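Long-range contacts in putative enoyl-CoA hydratase (Streptomyces avermitilis, PDB 3GKB), which probably acts on acyl-CoA thioesters, as a member of the crotonase-like enoyl-CoA hydratase/isomerase family, although its exact reaction is not established: residues G18-I23 and R54-S59; P106-V111 and A127-F132; T42-L47 and E100-Q105. All blocks are in the same frame, centred on the assembly; numbering follows the deposited sequence.

Contact 1. Residues G18-I23 and R54-S59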
ATOM      1  N   GLY B  18      31.314  -7.866  -7.014  1.00 18.23           N
ATOM      2  CA  GLY B  18      30.439  -7.637  -5.864  1.00 17.84           C
ATOM      3  C   GLY B  18      29.012  -8.170  -6.017  1.00 16.97           C
ATOM      4  O   GLY B  18      28.188  -7.998  -5.119  1.00 17.65           O
ATOM      5  N   VAL B  19      28.724  -8.852  -7.123  1.00 16.24           N
ATOM      6  CA  VAL B  19      27.363  -9.407  -7.339  1.00 15.32           C
ATOM      7  C   VAL B  19      27.447 -10.928  -7.418  1.00 15.59           C
ATOM      8  O   VAL B  19      28.186 -11.451  -8.244  1.00 15.27           O
ATOM      9  CB  VAL B  19      26.714  -8.861  -8.618  1.00 15.07           C
ATOM     10  CG1 VAL B  19      25.310  -9.491  -8.830  1.00 14.64           C
ATOM     11  CG2 VAL B  19      26.627  -7.314  -8.623  1.00 13.50           C
ATOM     12  N   ALA B  20      26.722 -11.643  -6.551  1.00 14.34           N
ATOM     13  CA  ALA B  20      26.544 -13.091  -6.732  1.00 15.25           C
ATOM     14  C   ALA B  20      25.263 -13.381  -7.486  1.00 16.03           C
ATOM     15  O   ALA B  20      24.253 -12.756  -7.234  1.00 16.86           O
ATOM     16  CB  ALA B  20      26.551 -13.809  -5.406  1.00 14.85           C
ATOM     17  N   ARG B  21      25.315 -14.303  -8.441  1.00 16.54           N
ATOM     18  CA  ARG B  21      24.137 -14.729  -9.195  1.00 17.39           C
ATOM     19  C   ARG B  21      23.851 -16.165  -8.789  1.00 17.49           C
ATOM     20  O   ARG B  21      24.736 -17.033  -8.873  1.00 18.16           O
ATOM     21  CB  ARG B  21      24.376 -14.633 -10.705  1.00 18.26           C
ATOM     22  CG  ARG B  21      24.268 -13.218 -11.232  1.00 20.92           C
ATOM     23  CD  ARG B  21      24.431 -13.200 -12.727  1.00 26.29           C
ATOM     24  NE  ARG B  21      25.808 -13.484 -13.122  1.00 31.36           N
ATOM     25  CZ  ARG B  21      26.193 -13.877 -14.342  1.00 36.05           C
ATOM     26  NH1 ARG B  21      25.311 -14.061 -15.323  1.00 38.06           N
ATOM     27  NH2 ARG B  21      27.480 -14.101 -14.580  1.00 37.41           N
ATOM     28  N   ILE B  22      22.637 -16.401  -8.297  1.00 16.46           N
ATOM     29  CA  ILE B  22      22.214 -17.735  -7.921  1.00 16.22           C
ATOM     30  C   ILE B  22      21.175 -18.144  -8.951  1.00 16.74           C
ATOM     31  O   ILE B  22      20.140 -17.510  -9.070  1.00 15.66           O
ATOM     32  CB  ILE B  22      21.656 -17.764  -6.473  1.00 16.29           C
ATOM     33  CG1 ILE B  22      22.753 -17.358  -5.464  1.00 16.50           C
ATOM     34  CG2 ILE B  22      21.109 -19.125  -6.149  1.00 15.81           C
ATOM     35  CD1 ILE B  22      22.262 -17.267  -4.015  1.00 17.05           C
ATOM     36  N   ILE B  23      21.482 -19.180  -9.716  1.00 16.79           N
ATOM     37  CA  ILE B  23      20.615 -19.637 -10.787  1.00 17.23           C
ATOM     38  C   ILE B  23      20.006 -20.950 -10.339  1.00 16.37           C
ATOM     39  O   ILE B  23      20.722 -21.935 -10.095  1.00 17.05           O
ATOM     40  CB  ILE B  23      21.396 -19.864 -12.116  1.00 18.45           C
ATOM     41  CG1 ILE B  23      22.132 -18.574 -12.529  1.00 22.07           C
ATOM     42  CG2 ILE B  23      20.420 -20.339 -13.213  1.00 19.44           C
ATOM     43  CD1 ILE B  23      23.168 -18.758 -13.654  1.00 26.48           C
ATOM     44  N   ARG B  54      28.163  -7.989  -2.272  1.00 15.70           N
ATOM     45  CA  ARG B  54      27.248  -6.965  -1.761  1.00 15.89           C
ATOM     46  C   ARG B  54      25.792  -7.104  -2.253  1.00 15.46           C
ATOM     47  O   ARG B  54      24.870  -6.550  -1.639  1.00 15.78           O
ATOM     48  CB  ARG B  54      27.826  -5.583  -2.070  1.00 16.19           C
ATOM     49  CG  ARG B  54      29.173  -5.328  -1.366  1.00 18.00           C
ATOM     50  CD  ARG B  54      29.733  -3.981  -1.667  1.00 19.92           C
ATOM     51  NE  ARG B  54      30.066  -3.817  -3.084  1.00 22.80           N
ATOM     52  CZ  ARG B  54      31.177  -4.270  -3.670  1.00 25.84           C
ATOM     53  NH1 ARG B  54      32.089  -4.948  -2.974  1.00 27.53           N
ATOM     54  NH2 ARG B  54      31.372  -4.071  -4.974  1.00 25.86           N
ATOM     55  N   VAL B  55      25.594  -7.802  -3.360  1.00 14.78           N
ATOM     56  CA  VAL B  55      24.277  -7.965  -3.991  1.00 14.45           C
ATOM     57  C   VAL B  55      24.162  -9.409  -4.383  1.00 14.29           C
ATOM     58  O   VAL B  55      25.159 -10.010  -4.840  1.00 13.02           O
ATOM     59  CB  VAL B  55      24.109  -7.051  -5.248  1.00 15.27           C
ATOM     60  CG1 VAL B  55      22.762  -7.298  -5.940  1.00 15.30           C
ATOM     61  CG2 VAL B  55      24.279  -5.553  -4.847  1.00 16.38           C
ATOM     62  N   ILE B  56      22.958  -9.977  -4.236  1.00 13.99           N
ATOM     63  CA  ILE B  56      22.667 -11.342  -4.728  1.00 14.97           C
ATOM     64  C   ILE B  56      21.456 -11.261  -5.668  1.00 15.28           C
ATOM     65  O   ILE B  56      20.443 -10.635  -5.325  1.00 16.14           O
ATOM     66  CB  ILE B  56      22.315 -12.299  -3.567  1.00 14.83           C
ATOM     67  CG1 ILE B  56      23.515 -12.452  -2.619  1.00 16.80           C
ATOM     68  CG2 ILE B  56      21.822 -13.651  -4.121  1.00 16.95           C
ATOM     69  CD1 ILE B  56      23.174 -13.072  -1.248  1.00 14.18           C
ATOM     70  N   VAL B  57      21.579 -11.835  -6.863  1.00 14.71           N
ATOM     71  CA  VAL B  57      20.475 -11.866  -7.822  1.00 13.83           C
ATOM     72  C   VAL B  57      20.063 -13.323  -8.047  1.00 14.23           C
ATOM     73  O   VAL B  57      20.888 -14.162  -8.437  1.00 14.15           O
ATOM     74  CB  VAL B  57      20.824 -11.271  -9.188  1.00 13.98           C
ATOM     75  CG1 VAL B  57      19.556 -11.304 -10.108  1.00 13.09           C
ATOM     76  CG2 VAL B  57      21.348  -9.831  -9.078  1.00 14.88           C
ATOM     77  N   PHE B  58      18.795 -13.608  -7.802  1.00 13.89           N
ATOM     78  CA  PHE B  58      18.228 -14.926  -8.034  1.00 13.89           C
ATOM     79  C   PHE B  58      17.527 -14.948  -9.370  1.00 13.81           C
ATOM     80  O   PHE B  58      16.712 -14.066  -9.664  1.00 14.84           O
ATOM     81  CB  PHE B  58      17.188 -15.256  -6.965  1.00 13.83           C
ATOM     82  CG  PHE B  58      17.707 -15.268  -5.564  1.00 14.61           C
ATOM     83  CD1 PHE B  58      18.265 -16.403  -5.021  1.00 18.58           C
ATOM     84  CD2 PHE B  58      17.594 -14.158  -4.762  1.00 17.82           C
ATOM     85  CE1 PHE B  58      18.702 -16.421  -3.693  1.00 17.70           C
ATOM     86  CE2 PHE B  58      18.050 -14.180  -3.459  1.00 19.62           C
ATOM     87  CZ  PHE B  58      18.611 -15.328  -2.939  1.00 18.74           C
ATOM     88  N   SER B  59      17.822 -15.974 -10.160  1.00 14.31           N
ATOM     89  CA  SER B  59      17.154 -16.169 -11.438  1.00 14.98           C
ATOM     90  C   SER B  59      16.928 -17.661 -11.660  1.00 14.64           C
ATOM     91  O   SER B  59      17.413 -18.511 -10.911  1.00 15.77           O
ATOM     92  CB  SER B  59      17.961 -15.536 -12.586  1.00 14.78           C
ATOM     93  OG  SER B  59      19.182 -16.237 -12.801  1.00 16.97           O
TER
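I22 lies beside F58 and reaches back to I56 on one face of two parallel strands, the pair that the beta-alpha-beta unit 19-24, 34-48, 55-60 brings together. The I22 side chain sets CG1 beside its own backbone N (chi1 -62°) and then extends, and its CD1 meets I56 CG2 at 3.6 Å and F58 CE1 at 3.7 Å. The same I56 methyl sits over one face of the F58 ring, toward the rim, so aliphatic branches and ring share one apolar layer; F124 meets the ring edge-to-face. A20, with only a methyl, meets I56 CG1 more loosely, CB at 4.3 Å.

On the other face V19 and V57 cross obliquely, with V19 CG1 4.0 Å from V57 CG2, and helix 195-210 covers V19, V55 and V57. Backbone bonds alternate along the pair from A20 N to S59 N. At the start, G18 O takes two backbone donors, V55 N at 3.1 Å and R54 N at 2.8 Å. G18 has a positive phi (85°) that suits glycine. The R54 guanidinium, tied through NE to A210 O, lies with one face over G18 CA, 3.8 Å from NH2.

Contact 2. Residues P106-V111 and A127-F132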
ATOM      1  N   PRO B 106      22.321 -10.205   4.651  1.00 17.35           N
ATOM      2  CA  PRO B 106      22.997  -8.901   4.702  1.00 17.50           C
ATOM      3  C   PRO B 106      23.095  -8.204   3.340  1.00 17.17           C
ATOM      4  O   PRO B 106      22.913  -6.994   3.264  1.00 17.67           O
ATOM      5  CB  PRO B 106      24.399  -9.217   5.246  1.00 17.95           C
ATOM      6  CG  PRO B 106      24.506 -10.646   5.360  1.00 19.50           C
ATOM      7  CD  PRO B 106      23.137 -11.278   5.238  1.00 18.07           C
ATOM      8  N   GLN B 107      23.422  -8.955   2.290  1.00 16.33           N
ATOM      9  CA  GLN B 107      23.472  -8.435   0.921  1.00 15.59           C
ATOM     10  C   GLN B 107      22.094  -7.952   0.482  1.00 15.50           C
ATOM     11  O   GLN B 107      21.081  -8.444   0.948  1.00 14.94           O
ATOM     12  CB  GLN B 107      23.905  -9.524  -0.073  1.00 16.00           C
ATOM     13  CG  GLN B 107      25.385  -9.881  -0.042  1.00 15.83           C
ATOM     14  CD  GLN B 107      25.751 -10.902   1.057  1.00 17.38           C
ATOM     15  OE1 GLN B 107      24.882 -11.484   1.690  1.00 18.46           O
ATOM     16  NE2 GLN B 107      27.052 -11.110   1.268  1.00 15.88           N
ATOM     17  N   VAL B 108      22.061  -7.034  -0.473  1.00 15.21           N
ATOM     18  CA  VAL B 108      20.788  -6.684  -1.117  1.00 15.56           C
ATOM     19  C   VAL B 108      20.371  -7.887  -1.947  1.00 15.48           C
ATOM     20  O   VAL B 108      21.194  -8.428  -2.709  1.00 16.27           O
ATOM     21  CB  VAL B 108      20.957  -5.477  -2.043  1.00 15.27           C
ATOM     22  CG1 VAL B 108      19.638  -5.214  -2.832  1.00 15.74           C
ATOM     23  CG2 VAL B 108      21.411  -4.251  -1.243  1.00 16.53           C
ATOM     24  N   THR B 109      19.128  -8.347  -1.791  1.00 15.65           N
ATOM     25  CA  THR B 109      18.645  -9.512  -2.532  1.00 15.09           C
ATOM     26  C   THR B 109      17.633  -9.047  -3.624  1.00 15.38           C
ATOM     27  O   THR B 109      16.695  -8.248  -3.367  1.00 13.72           O
ATOM     28  CB  THR B 109      17.981 -10.522  -1.603  1.00 15.46           C
ATOM     29  OG1 THR B 109      16.959  -9.865  -0.820  1.00 15.32           O
ATOM     30  CG2 THR B 109      19.024 -11.176  -0.650  1.00 16.82           C
ATOM     31  N   ILE B 110      17.862  -9.511  -4.853  1.00 14.95           N
ATOM     32  CA  ILE B 110      17.062  -9.113  -6.001  1.00 14.20           C
ATOM     33  C   ILE B 110      16.559 -10.374  -6.698  1.00 15.10           C
ATOM     34  O   ILE B 110      17.350 -11.263  -6.978  1.00 15.49           O
ATOM     35  CB  ILE B 110      17.909  -8.282  -7.015  1.00 15.49           C
ATOM     36  CG1 ILE B 110      18.430  -7.000  -6.371  1.00 14.78           C
ATOM     37  CG2 ILE B 110      17.069  -7.931  -8.271  1.00 14.57           C
ATOM     38  CD1 ILE B 110      19.491  -6.243  -7.240  1.00 16.39           C
ATOM     39  N   VAL B 111      15.260 -10.459  -6.968  1.00 14.78           N
ATOM     40  CA  VAL B 111      14.715 -11.584  -7.762  1.00 14.72           C
ATOM     41  C   VAL B 111      14.391 -11.079  -9.166  1.00 14.67           C
ATOM     42  O   VAL B 111      13.762 -10.027  -9.331  1.00 14.48           O
ATOM     43  CB  VAL B 111      13.438 -12.198  -7.122  1.00 14.66           C
ATOM     44  CG1 VAL B 111      12.687 -13.113  -8.131  1.00 14.63           C
ATOM     45  CG2 VAL B 111      13.782 -12.981  -5.808  1.00 15.84           C
ATOM     46  N   ALA B 127       9.884 -12.433  -0.588  1.00 14.33           N
ATOM     47  CA  ALA B 127      10.779 -12.303   0.584  1.00 14.34           C
ATOM     48  C   ALA B 127      12.040 -11.475   0.272  1.00 14.12           C
ATOM     49  O   ALA B 127      12.643 -10.877   1.172  1.00 13.75           O
ATOM     50  CB  ALA B 127      11.203 -13.679   1.074  1.00 14.37           C
ATOM     51  N   ALA B 128      12.424 -11.440  -0.999  1.00 14.03           N
ATOM     52  CA  ALA B 128      13.621 -10.707  -1.419  1.00 14.08           C
ATOM     53  C   ALA B 128      13.435  -9.199  -1.223  1.00 14.72           C
ATOM     54  O   ALA B 128      12.307  -8.692  -1.205  1.00 14.51           O
ATOM     55  CB  ALA B 128      13.965 -11.020  -2.857  1.00 13.63           C
ATOM     56  N   ASP B 129      14.543  -8.466  -1.102  1.00 14.17           N
ATOM     57  CA  ASP B 129      14.455  -7.024  -0.958  1.00 14.45           C
ATOM     58  C   ASP B 129      13.709  -6.382  -2.119  1.00 14.44           C
ATOM     59  O   ASP B 129      12.915  -5.442  -1.937  1.00 13.35           O
ATOM     60  CB  ASP B 129      15.825  -6.364  -0.821  1.00 14.24           C
ATOM     61  CG  ASP B 129      16.559  -6.766   0.452  1.00 17.13           C
ATOM     62  OD1 ASP B 129      15.920  -7.122   1.472  1.00 15.98           O
ATOM     63  OD2 ASP B 129      17.819  -6.725   0.403  1.00 19.63           O
ATOM     64  N   MET B 130      13.960  -6.879  -3.332  1.00 14.42           N
ATOM     65  CA  MET B 130      13.258  -6.344  -4.504  1.00 15.53           C
ATOM     66  C   MET B 130      13.062  -7.433  -5.552  1.00 15.74           C
ATOM     67  O   MET B 130      13.884  -8.376  -5.658  1.00 15.79           O
ATOM     68  CB  MET B 130      13.956  -5.069  -5.086  1.00 17.17           C
ATOM     69  CG  MET B 130      15.428  -5.103  -5.387  1.00 18.12           C
ATOM     70  SD  MET B 130      16.267  -3.421  -5.597  1.00  8.53           S
ATOM     71  CE  MET B 130      16.730  -3.005  -3.946  1.00 17.45           C
ATOM     72  N   ALA B 131      11.960  -7.328  -6.296  1.00 14.09           N
ATOM     73  CA  ALA B 131      11.605  -8.297  -7.317  1.00 14.15           C
ATOM     74  C   ALA B 131      11.132  -7.531  -8.565  1.00 13.81           C
ATOM     75  O   ALA B 131      10.271  -6.634  -8.477  1.00 13.87           O
ATOM     76  CB  ALA B 131      10.500  -9.200  -6.846  1.00 14.29           C
ATOM     77  N   PHE B 132      11.693  -7.919  -9.698  1.00 13.88           N
ATOM     78  CA  PHE B 132      11.388  -7.337 -11.014  1.00 14.66           C
ATOM     79  C   PHE B 132      10.925  -8.491 -11.901  1.00 15.44           C
ATOM     80  O   PHE B 132      11.608  -9.533 -11.971  1.00 14.91           O
ATOM     81  CB  PHE B 132      12.642  -6.664 -11.609  1.00 14.37           C
ATOM     82  CG  PHE B 132      13.183  -5.549 -10.743  1.00 15.41           C
ATOM     83  CD1 PHE B 132      12.487  -4.353 -10.647  1.00 16.38           C
ATOM     84  CD2 PHE B 132      14.323  -5.717  -9.951  1.00 17.57           C
ATOM     85  CE1 PHE B 132      12.958  -3.308  -9.821  1.00 15.11           C
ATOM     86  CE2 PHE B 132      14.795  -4.676  -9.140  1.00 18.54           C
ATOM     87  CZ  PHE B 132      14.084  -3.480  -9.073  1.00 17.15           C
TER
HETATM   88  O   HOH W   1      17.429  -9.516   1.887  1.00 19.86           O
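T109 and D129 lock together the entry to the parallel strand pair 108-113 and 130-134, just where the chain leaves helix 120-127. Two bonds run in opposite senses between them. T109 OG1 accepts from D129 N at 2.8 Å (169° at the hydrogen), while T109 N gives its hydrogen to D129 OD2 at 3.0 Å, coming from well above the carboxylate plane. The threonine hydroxyl reaches its donor because chi1 of 53° sets OG1 between the backbone N and the carbonyl carbon. A water bonds T109 OG1 and, weakly, D129 OD1. A carboxylate probably suits this buried place, since it has cationic partners: OD2 forms a salt bridge with K221, and OD1 with R165 of the second subunit, so the corner also belongs to the subunit interface.

Beyond it the strands pair in the core of the crotonase fold, M130 N bonding to T109 O, V111 N to M130 O and F132 N to V111 O. On one face I110 and M130 point the same way, I110 CG1 lying 3.7 Å from M130 CG. The flexible methionine chain turns at chi3 (88°), and its CE comes to rest 3.8 Å from V108 CG1. I110 CG2 approaches the F132 ring at its edge, in the ring plane, 3.9 Å from CD2. V111, on the other face with A131, also meets A128 of the preceding loop, V111 CG2 standing 3.5 Å from A128 CB.

Contact 3. Residues T42-L47 and E100-Q105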
ATOM      1  N   THR B  42      22.914 -23.424   2.727  1.00 19.57           N
ATOM      2  CA  THR B  42      24.382 -23.453   2.618  1.00 20.01           C
ATOM      3  C   THR B  42      24.936 -22.262   1.848  1.00 19.98           C
ATOM      4  O   THR B  42      25.859 -21.577   2.325  1.00 20.96           O
ATOM      5  CB  THR B  42      24.880 -24.773   1.975  1.00 20.36           C
ATOM      6  OG1 THR B  42      24.404 -25.877   2.749  1.00 22.16           O
ATOM      7  CG2 THR B  42      26.403 -24.808   1.929  1.00 21.86           C
ATOM      8  N   VAL B  43      24.370 -21.998   0.673  1.00 20.17           N
ATOM      9  CA  VAL B  43      24.883 -20.932  -0.168  1.00 20.10           C
ATOM     10  C   VAL B  43      24.650 -19.560   0.463  1.00 19.46           C
ATOM     11  O   VAL B  43      25.576 -18.752   0.507  1.00 19.41           O
ATOM     12  CB  VAL B  43      24.305 -20.970  -1.585  1.00 21.39           C
ATOM     13  CG1 VAL B  43      24.736 -19.716  -2.361  1.00 22.52           C
ATOM     14  CG2 VAL B  43      24.796 -22.181  -2.298  1.00 22.60           C
ATOM     15  N   LEU B  44      23.456 -19.312   0.993  1.00 17.83           N
ATOM     16  CA  LEU B  44      23.194 -18.012   1.592  1.00 18.01           C
ATOM     17  C   LEU B  44      23.973 -17.785   2.887  1.00 18.00           C
ATOM     18  O   LEU B  44      24.438 -16.687   3.144  1.00 18.45           O
ATOM     19  CB  LEU B  44      21.694 -17.774   1.789  1.00 17.49           C
ATOM     20  CG  LEU B  44      20.886 -17.593   0.497  1.00 19.26           C
ATOM     21  CD1 LEU B  44      19.394 -17.509   0.811  1.00 20.72           C
ATOM     22  CD2 LEU B  44      21.327 -16.351  -0.300  1.00 19.73           C
ATOM     23  N   THR B  45      24.125 -18.825   3.689  1.00 18.59           N
ATOM     24  CA  THR B  45      24.892 -18.709   4.932  1.00 20.09           C
ATOM     25  C   THR B  45      26.360 -18.398   4.607  1.00 20.15           C
ATOM     26  O   THR B  45      26.945 -17.494   5.220  1.00 21.46           O
ATOM     27  CB  THR B  45      24.741 -20.000   5.783  1.00 20.05           C
ATOM     28  OG1 THR B  45      23.359 -20.124   6.160  1.00 21.55           O
ATOM     29  CG2 THR B  45      25.568 -19.926   7.051  1.00 22.42           C
ATOM     30  N   THR B  46      26.922 -19.078   3.607  1.00 20.41           N
ATOM     31  CA  THR B  46      28.286 -18.809   3.156  1.00 21.33           C
ATOM     32  C   THR B  46      28.430 -17.383   2.618  1.00 21.03           C
ATOM     33  O   THR B  46      29.393 -16.689   2.919  1.00 19.87           O
ATOM     34  CB  THR B  46      28.729 -19.775   2.069  1.00 21.71           C
ATOM     35  OG1 THR B  46      28.598 -21.141   2.530  1.00 24.62           O
ATOM     36  CG2 THR B  46      30.163 -19.474   1.641  1.00 22.43           C
ATOM     37  N   LEU B  47      27.483 -16.951   1.801  1.00 19.77           N
ATOM     38  CA  LEU B  47      27.548 -15.588   1.266  1.00 19.60           C
ATOM     39  C   LEU B  47      27.437 -14.520   2.335  1.00 20.11           C
ATOM     40  O   LEU B  47      28.105 -13.485   2.221  1.00 19.07           O
ATOM     41  CB  LEU B  47      26.502 -15.358   0.166  1.00 19.30           C
ATOM     42  CG  LEU B  47      26.775 -16.049  -1.176  1.00 19.01           C
ATOM     43  CD1 LEU B  47      25.516 -16.066  -2.071  1.00 17.87           C
ATOM     44  CD2 LEU B  47      27.970 -15.354  -1.876  1.00 19.16           C
ATOM     45  N   GLU B 100      12.525 -16.514   5.509  1.00 16.27           N
ATOM     46  CA  GLU B 100      13.144 -15.793   6.610  1.00 17.03           C
ATOM     47  C   GLU B 100      14.652 -15.657   6.444  1.00 17.09           C
ATOM     48  O   GLU B 100      15.214 -14.626   6.787  1.00 17.38           O
ATOM     49  CB  GLU B 100      12.745 -16.402   7.965  1.00 17.57           C
ATOM     50  CG  GLU B 100      11.253 -16.162   8.271  1.00 18.25           C
ATOM     51  CD  GLU B 100      10.887 -14.689   8.232  1.00 18.47           C
ATOM     52  OE1 GLU B 100      11.229 -13.927   9.175  1.00 16.79           O
ATOM     53  OE2 GLU B 100      10.269 -14.282   7.223  1.00 18.05           O
ATOM     54  N   LEU B 101      15.316 -16.666   5.870  1.00 17.70           N
ATOM     55  CA  LEU B 101      16.762 -16.528   5.560  1.00 18.26           C
ATOM     56  C   LEU B 101      16.977 -15.391   4.539  1.00 17.66           C
ATOM     57  O   LEU B 101      17.797 -14.501   4.733  1.00 17.35           O
ATOM     58  CB  LEU B 101      17.289 -17.847   5.029  1.00 18.53           C
ATOM     59  CG  LEU B 101      18.796 -17.991   4.806  1.00 22.41           C
ATOM     60  CD1 LEU B 101      19.552 -17.814   6.105  1.00 23.69           C
ATOM     61  CD2 LEU B 101      19.003 -19.359   4.182  1.00 25.67           C
ATOM     62  N   ILE B 102      16.182 -15.393   3.476  1.00 16.99           N
ATOM     63  CA  ILE B 102      16.254 -14.335   2.447  1.00 16.20           C
ATOM     64  C   ILE B 102      15.992 -12.938   3.054  1.00 16.42           C
ATOM     65  O   ILE B 102      16.726 -11.962   2.784  1.00 16.92           O
ATOM     66  CB  ILE B 102      15.257 -14.619   1.286  1.00 15.94           C
ATOM     67  CG1 ILE B 102      15.663 -15.875   0.510  1.00 15.57           C
ATOM     68  CG2 ILE B 102      15.189 -13.423   0.333  1.00 15.99           C
ATOM     69  CD1 ILE B 102      14.559 -16.507  -0.365  1.00 15.17           C
ATOM     70  N   ARG B 103      14.934 -12.825   3.839  1.00 16.11           N
ATOM     71  CA  ARG B 103      14.536 -11.521   4.401  1.00 16.62           C
ATOM     72  C   ARG B 103      15.632 -10.899   5.285  1.00 16.61           C
ATOM     73  O   ARG B 103      15.715  -9.690   5.383  1.00 16.92           O
ATOM     74  CB  ARG B 103      13.289 -11.643   5.280  1.00 16.76           C
ATOM     75  CG  ARG B 103      11.964 -11.724   4.533  1.00 17.80           C
ATOM     76  CD  ARG B 103      10.829 -11.043   5.303  1.00 16.69           C
ATOM     77  NE  ARG B 103      10.723 -11.506   6.674  1.00 15.39           N
ATOM     78  CZ  ARG B 103      10.641 -10.747   7.770  1.00 18.97           C
ATOM     79  NH1 ARG B 103      10.550 -11.334   8.965  1.00 17.62           N
ATOM     80  NH2 ARG B 103      10.607  -9.425   7.703  1.00 19.02           N
ATOM     81  N   HIS B 104      16.428 -11.740   5.950  1.00 15.94           N
ATOM     82  CA  HIS B 104      17.482 -11.266   6.865  1.00 16.68           C
ATOM     83  C   HIS B 104      18.907 -11.275   6.283  1.00 16.37           C
ATOM     84  O   HIS B 104      19.892 -10.994   6.995  1.00 15.95           O
ATOM     85  CB  HIS B 104      17.387 -12.060   8.165  1.00 17.41           C
ATOM     86  CG  HIS B 104      16.097 -11.833   8.884  1.00 18.98           C
ATOM     87  ND1 HIS B 104      15.028 -12.691   8.772  1.00 20.74           N
ATOM     88  CD2 HIS B 104      15.698 -10.828   9.699  1.00 20.14           C
ATOM     89  CE1 HIS B 104      14.026 -12.231   9.506  1.00 21.66           C
ATOM     90  NE2 HIS B 104      14.409 -11.104  10.081  1.00 20.39           N
ATOM     91  N   GLN B 105      19.015 -11.552   4.986  1.00 15.93           N
ATOM     92  CA  GLN B 105      20.320 -11.626   4.308  1.00 16.99           C
ATOM     93  C   GLN B 105      20.999 -10.244   4.364  1.00 16.73           C
ATOM     94  O   GLN B 105      20.329  -9.199   4.197  1.00 16.24           O
ATOM     95  CB  GLN B 105      20.131 -12.105   2.872  1.00 16.29           C
ATOM     96  CG  GLN B 105      21.416 -12.509   2.100  1.00 16.78           C
ATOM     97  CD  GLN B 105      22.055 -13.795   2.620  1.00 16.38           C
ATOM     98  OE1 GLN B 105      21.384 -14.661   3.202  1.00 19.82           O
ATOM     99  NE2 GLN B 105      23.363 -13.930   2.407  1.00 16.81           N
TER
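L44 meets L101, I102 and Q105 in a packing contact between two helices, 34-48 and the end of 96-103, beside the central sheet of the crotonase fold. Its two methyl branches serve different partners. CD1 nestles among aliphatic groups, 3.9 Å from L101 CD2 and 4.1 Å from I102 CG1, whereas CD2 rests 3.9 Å from Q105 CD. Leucine suits the place because one forked side chain reaches both, and I56 and F58 of the neighbouring strand also touch it.

Q105 follows the helix end and turns toward helix 34-48. Its CG stands anti to the backbone N (chi1 -168°) and the chain then bends at chi2 (70°), which brings CD toward L44. The amide oxygen OE1 lies 3.4 Å from L44 CB, and NE2 donates to L44 O at 3.0 Å in a nearly straight bond, the acceptor lying close to the amide plane. NE2 also bonds Q107 OE1, so a residue with two amide hydrogens fits well. L47, three residues on from L44, adds a looser touch, its CB 4.1 Å from the same Q105 NE2.

Contacts 1 and 2 belong to one sheet, their centres about 9 Å apart, with strand 55-60 beside strand 108-113. I56 stitches them: probable hydrogen bonds run from I56 N to V108 O (2.8 Å) and from I110 N to I56 O (2.9 Å). Contact 3, centred about 12 Å from contact 1, packs against it through I56 CD1, which touches L44, L47 and Q105, while I22 CD1 reaches V43. Contacts 2 and 3 meet where Q107 NE2 probably bonds L47 O (2.8 Å), and where I102 packs on A127 and A128. A glycerol, probably from the crystallisation liquor, lies about 6 Å from the D129 side chain in contact 2.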